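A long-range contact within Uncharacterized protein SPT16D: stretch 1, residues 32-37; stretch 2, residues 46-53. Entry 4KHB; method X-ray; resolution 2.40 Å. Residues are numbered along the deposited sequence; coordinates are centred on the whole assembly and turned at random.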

ATOM      1  N   LYS A  32      -7.555  -0.983  20.095  1.00 28.98           N
ATOM      2  CA  LYS A  32      -6.661  -1.535  21.089  1.00 25.38           C
ATOM      3  C   LYS A  32      -5.275  -0.924  21.045  1.00 26.00           C
ATOM      4  O   LYS A  32      -4.652  -0.668  22.079  1.00 20.48           O
ATOM      5  CB  LYS A  32      -6.521  -3.040  20.860  1.00 31.24           C
ATOM      6  CG  LYS A  32      -7.143  -3.912  21.926  1.00 26.96           C
ATOM      7  CD  LYS A  32      -6.816  -3.425  23.310  1.00 40.17           C
ATOM      8  CE  LYS A  32      -7.930  -2.545  23.827  1.00 47.60           C
ATOM      9  NZ  LYS A  32      -8.269  -2.822  25.196  1.00 45.32           N
ATOM     10  N   ASN A  33      -4.808  -0.677  19.832  1.00 20.96           N
ATOM     11  CA  ASN A  33      -3.470  -0.171  19.619  1.00 19.96           C
ATOM     12  C   ASN A  33      -3.486   1.288  19.166  1.00 18.73           C
ATOM     13  O   ASN A  33      -2.474   1.803  18.685  1.00 20.38           O
ATOM     14  CB  ASN A  33      -2.744  -1.074  18.620  1.00 22.57           C
ATOM     15  CG  ASN A  33      -2.487  -2.469  19.179  1.00 25.01           C
ATOM     16  OD1 ASN A  33      -1.835  -2.629  20.212  1.00 21.67           O
ATOM     17  ND2 ASN A  33      -3.036  -3.481  18.515  1.00 18.66           N
ATOM     18  N   ASN A  34      -4.643   1.938  19.318  1.00 16.33           N
ATOM     19  CA  ASN A  34      -4.810   3.343  18.942  1.00 18.49           C
ATOM     20  C   ASN A  34      -4.433   3.562  17.490  1.00 17.40           C
ATOM     21  O   ASN A  34      -3.725   4.515  17.161  1.00 15.00           O
ATOM     22  CB  ASN A  34      -3.990   4.277  19.846  1.00 19.93           C
ATOM     23  CG  ASN A  34      -4.862   5.232  20.648  1.00 17.80           C
ATOM     24  OD1 ASN A  34      -5.985   5.548  20.254  1.00 25.03           O
ATOM     25  ND2 ASN A  34      -4.334   5.720  21.762  1.00 27.34           N
ATOM     26  N   THR A  35      -4.913   2.679  16.621  1.00 15.39           N
ATOM     27  CA  THR A  35      -4.426   2.643  15.252  1.00 16.93           C
ATOM     28  C   THR A  35      -5.547   2.266  14.287  1.00 17.26           C
ATOM     29  O   THR A  35      -6.416   1.449  14.610  1.00 17.65           O
ATOM     30  CB  THR A  35      -3.272   1.616  15.120  1.00 16.80           C
ATOM     31  OG1 THR A  35      -2.201   1.968  16.007  1.00 21.20           O
ATOM     32  CG2 THR A  35      -2.749   1.550  13.693  1.00 16.29           C
ATOM     33  N   ILE A  36      -5.526   2.881  13.108  1.00 11.20           N
ATOM     34  CA  ILE A  36      -6.359   2.452  11.994  1.00 16.52           C
ATOM     35  C   ILE A  36      -5.448   1.840  10.931  1.00 16.74           C
ATOM     36  O   ILE A  36      -4.292   2.246  10.785  1.00 15.42           O
ATOM     37  CB  ILE A  36      -7.207   3.610  11.409  1.00 13.48           C
ATOM     38  CG1 ILE A  36      -6.345   4.562  10.576  1.00 13.11           C
ATOM     39  CG2 ILE A  36      -7.901   4.375  12.526  1.00 15.92           C
ATOM     40  CD1 ILE A  36      -7.148   5.603   9.806  1.00 16.12           C
ATOM     41  N   VAL A  37      -5.963   0.855  10.201  1.00 13.35           N
ATOM     42  CA  VAL A  37      -5.179   0.170   9.178  1.00 13.78           C
ATOM     43  C   VAL A  37      -5.836   0.343   7.819  1.00 16.58           C
ATOM     44  O   VAL A  37      -6.951  -0.125   7.594  1.00 17.14           O
ATOM     45  CB  VAL A  37      -5.017  -1.335   9.483  1.00 15.80           C
ATOM     46  CG1 VAL A  37      -4.144  -1.993   8.427  1.00 11.18           C
ATOM     47  CG2 VAL A  37      -4.433  -1.543  10.869  1.00  9.50           C
ATOM     48  N   PRO A  46      -0.735   0.823   8.613  1.00  9.52           N
ATOM     49  CA  PRO A  46      -1.142   1.385   9.904  1.00 10.95           C
ATOM     50  C   PRO A  46      -0.956   2.893   9.956  1.00 11.50           C
ATOM     51  O   PRO A  46       0.043   3.403   9.448  1.00  7.85           O
ATOM     52  CB  PRO A  46      -0.180   0.717  10.903  1.00  7.11           C
ATOM     53  CG  PRO A  46       0.488  -0.399  10.149  1.00  9.10           C
ATOM     54  CD  PRO A  46       0.503   0.031   8.722  1.00  8.62           C
ATOM     55  N   PHE A  47      -1.912   3.593  10.559  1.00  9.70           N
ATOM     56  CA  PHE A  47      -1.745   5.003  10.883  1.00 12.07           C
ATOM     57  C   PHE A  47      -2.217   5.232  12.313  1.00 10.53           C
ATOM     58  O   PHE A  47      -3.363   4.932  12.658  1.00 10.81           O
ATOM     59  CB  PHE A  47      -2.519   5.887   9.903  1.00  9.95           C
ATOM     60  CG  PHE A  47      -1.914   5.947   8.527  1.00 13.27           C
ATOM     61  CD1 PHE A  47      -0.871   6.824   8.253  1.00 10.86           C
ATOM     62  CD2 PHE A  47      -2.385   5.132   7.508  1.00 10.32           C
ATOM     63  CE1 PHE A  47      -0.309   6.888   6.984  1.00 10.99           C
ATOM     64  CE2 PHE A  47      -1.829   5.190   6.237  1.00  7.83           C
ATOM     65  CZ  PHE A  47      -0.789   6.068   5.977  1.00  9.77           C
ATOM     66  N   HIS A  48      -1.326   5.755  13.147  1.00 13.86           N
ATOM     67  CA  HIS A  48      -1.635   5.966  14.556  1.00 13.67           C
ATOM     68  C   HIS A  48      -2.605   7.128  14.711  1.00 13.37           C
ATOM     69  O   HIS A  48      -2.618   8.043  13.887  1.00  9.04           O
ATOM     70  CB  HIS A  48      -0.350   6.227  15.340  1.00 12.17           C
ATOM     71  CG  HIS A  48      -0.500   6.070  16.822  1.00 15.58           C
ATOM     72  ND1 HIS A  48      -1.035   7.054  17.625  1.00 14.63           N
ATOM     73  CD2 HIS A  48      -0.175   5.047  17.645  1.00 12.95           C
ATOM     74  CE1 HIS A  48      -1.037   6.641  18.880  1.00 17.10           C
ATOM     75  NE2 HIS A  48      -0.520   5.426  18.920  1.00 14.11           N
ATOM     76  N   ILE A  49      -3.422   7.086  15.760  1.00 16.39           N
ATOM     77  CA  ILE A  49      -4.445   8.106  15.972  1.00 12.47           C
ATOM     78  C   ILE A  49      -3.857   9.496  16.240  1.00 15.05           C
ATOM     79  O   ILE A  49      -4.481  10.514  15.925  1.00 21.03           O
ATOM     80  CB  ILE A  49      -5.408   7.707  17.115  1.00 21.54           C
ATOM     81  CG1 ILE A  49      -6.659   8.587  17.105  1.00 23.48           C
ATOM     82  CG2 ILE A  49      -4.713   7.806  18.456  1.00 24.95           C
ATOM     83  CD1 ILE A  49      -7.553   8.361  15.911  1.00 24.87           C
ATOM     84  N   ASN A  50      -2.650   9.534  16.803  1.00 11.78           N
ATOM     85  CA  ASN A  50      -1.975  10.794  17.109  1.00 15.93           C
ATOM     86  C   ASN A  50      -1.501  11.517  15.851  1.00 15.60           C
ATOM     87  O   ASN A  50      -0.963  12.627  15.916  1.00 20.38           O
ATOM     88  CB  ASN A  50      -0.791  10.543  18.048  1.00 15.50           C
ATOM     89  CG  ASN A  50      -1.225  10.091  19.430  1.00 18.42           C
ATOM     90  OD1 ASN A  50      -2.406  10.139  19.769  1.00 28.09           O
ATOM     91  ND2 ASN A  50      -0.266   9.650  20.234  1.00 21.87           N
ATOM     92  N   THR A  51      -1.697  10.864  14.711  1.00 11.62           N
ATOM     93  CA  THR A  51      -1.260  11.364  13.418  1.00 13.20           C
ATOM     94  C   THR A  51      -2.458  11.964  12.673  1.00 12.04           C
ATOM     95  O   THR A  51      -2.299  12.714  11.703  1.00 16.76           O
ATOM     96  CB  THR A  51      -0.580  10.220  12.616  1.00 10.70           C
ATOM     97  OG1 THR A  51       0.695  10.654  12.125  1.00 21.17           O
ATOM     98  CG2 THR A  51      -1.434   9.766  11.453  1.00  4.99           C
ATOM     99  N   ILE A  52      -3.656  11.665  13.170  1.00 10.84           N
ATOM    100  CA  ILE A  52      -4.903  12.004  12.482  1.00 15.94           C
ATOM    101  C   ILE A  52      -5.574  13.277  13.012  1.00 16.44           C
ATOM    102  O   ILE A  52      -5.701  13.469  14.221  1.00 17.05           O
ATOM    103  CB  ILE A  52      -5.901  10.820  12.558  1.00 13.47           C
ATOM    104  CG1 ILE A  52      -5.414   9.671  11.672  1.00 12.53           C
ATOM    105  CG2 ILE A  52      -7.297  11.246  12.124  1.00 14.83           C
ATOM    106  CD1 ILE A  52      -6.068   8.338  11.977  1.00 23.18           C
ATOM    107  N   LYS A  53      -5.991  14.141  12.087  1.00 14.15           N
ATOM    108  CA  LYS A  53      -6.717  15.368  12.411  1.00 17.18           C
ATOM    109  C   LYS A  53      -8.212  15.096  12.578  1.00 18.91           C
ATOM    110  O   LYS A  53      -8.763  15.271  13.667  1.00 16.02           O
ATOM    111  CB  LYS A  53      -6.489  16.410  11.314  1.00 14.60           C
ATOM    112  CG  LYS A  53      -7.011  17.800  11.645  1.00 24.14           C
ATOM    113  CD  LYS A  53      -6.590  18.797  10.581  1.00 33.84           C
ATOM    114  CE  LYS A  53      -6.638  20.218  11.105  1.00 36.02           C
ATOM    115  NZ  LYS A  53      -7.934  20.874  10.774  1.00 36.50           N
TER

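Residues 35-37 and 46-48 form two antiparallel strands, with axes 4.6 Å apart at closest approach. Ile 36 and Phe 47 are the hydrogen-bonded pair. Ile 36 N donates to Phe 47 O at 3.0 Å, and Phe 47 N donates to Ile 36 O at 2.7 Å. Both bonds are nearly straight. Pro 46 has no N-H to offer, but its CA lies 3.4 Å from Ile 36 O in a CA-H...O contact. The ladder gains a further bond beyond the strand pairing, where Ile 49 N donates to Asn 34 O at 2.9 Å.

Side chains alternate between the two faces of the sheet. Thr 35, Val 37, Pro 46 and His 48 share one face; Ile 36 and Phe 47 share the other.

Ile 36 has chi1 p and chi2 t. This extends CD1 to 3.7 Å from CD1 of Ile 52, whose own side chain is m, t. The two isoleucines thus meet tip to tip, bringing the residue after the 3-10 segment into the contact. Closer to the backbone, Ile 36 CG1 packs 4.1 Å from Phe 47 CB. The phenyl ring does not follow: with chi1 m, the end of the Phe 47 side chain leads away from the first stretch.

Thr 35 is m. Its OG1 donates a hydrogen bond to Asn 33 O at 2.7 Å, tying the strand to the preceding turn. Its methyl CG2 lies 3.9 Å from Pro 46 CB, an apolar contact along the shared face.

His 48 is t, with chi2 at -81°. The end of its side chain comes nearer to the first stretch. Asn 34 O sits over one face of the ring, 3.6 Å from His 48 CG, while the same oxygen accepts from Ile 49 N. On the ring, His 48 ND1 accepts from Asn 50 N at 3.1 Å, with an angle of 172°. This bond helps hold the ring orientation and links it to the 3-10 segment. Thr 51 N also donates to His 48 O at 3.1 Å, so both the ring and the backbone of His 48 engage the turn.

Asn 34 has positive phi and psi (56/46), and its CA-to-CB bond points toward the second stretch. Its chi1 of -117° lies between wells. Its CB is 3.8 Å from His 48 NE2, and its OD1 is 3.2 Å from Ile 49 CG2, a close contact without a hydrogen bond. Ile 49 is t, p, and its end leads away.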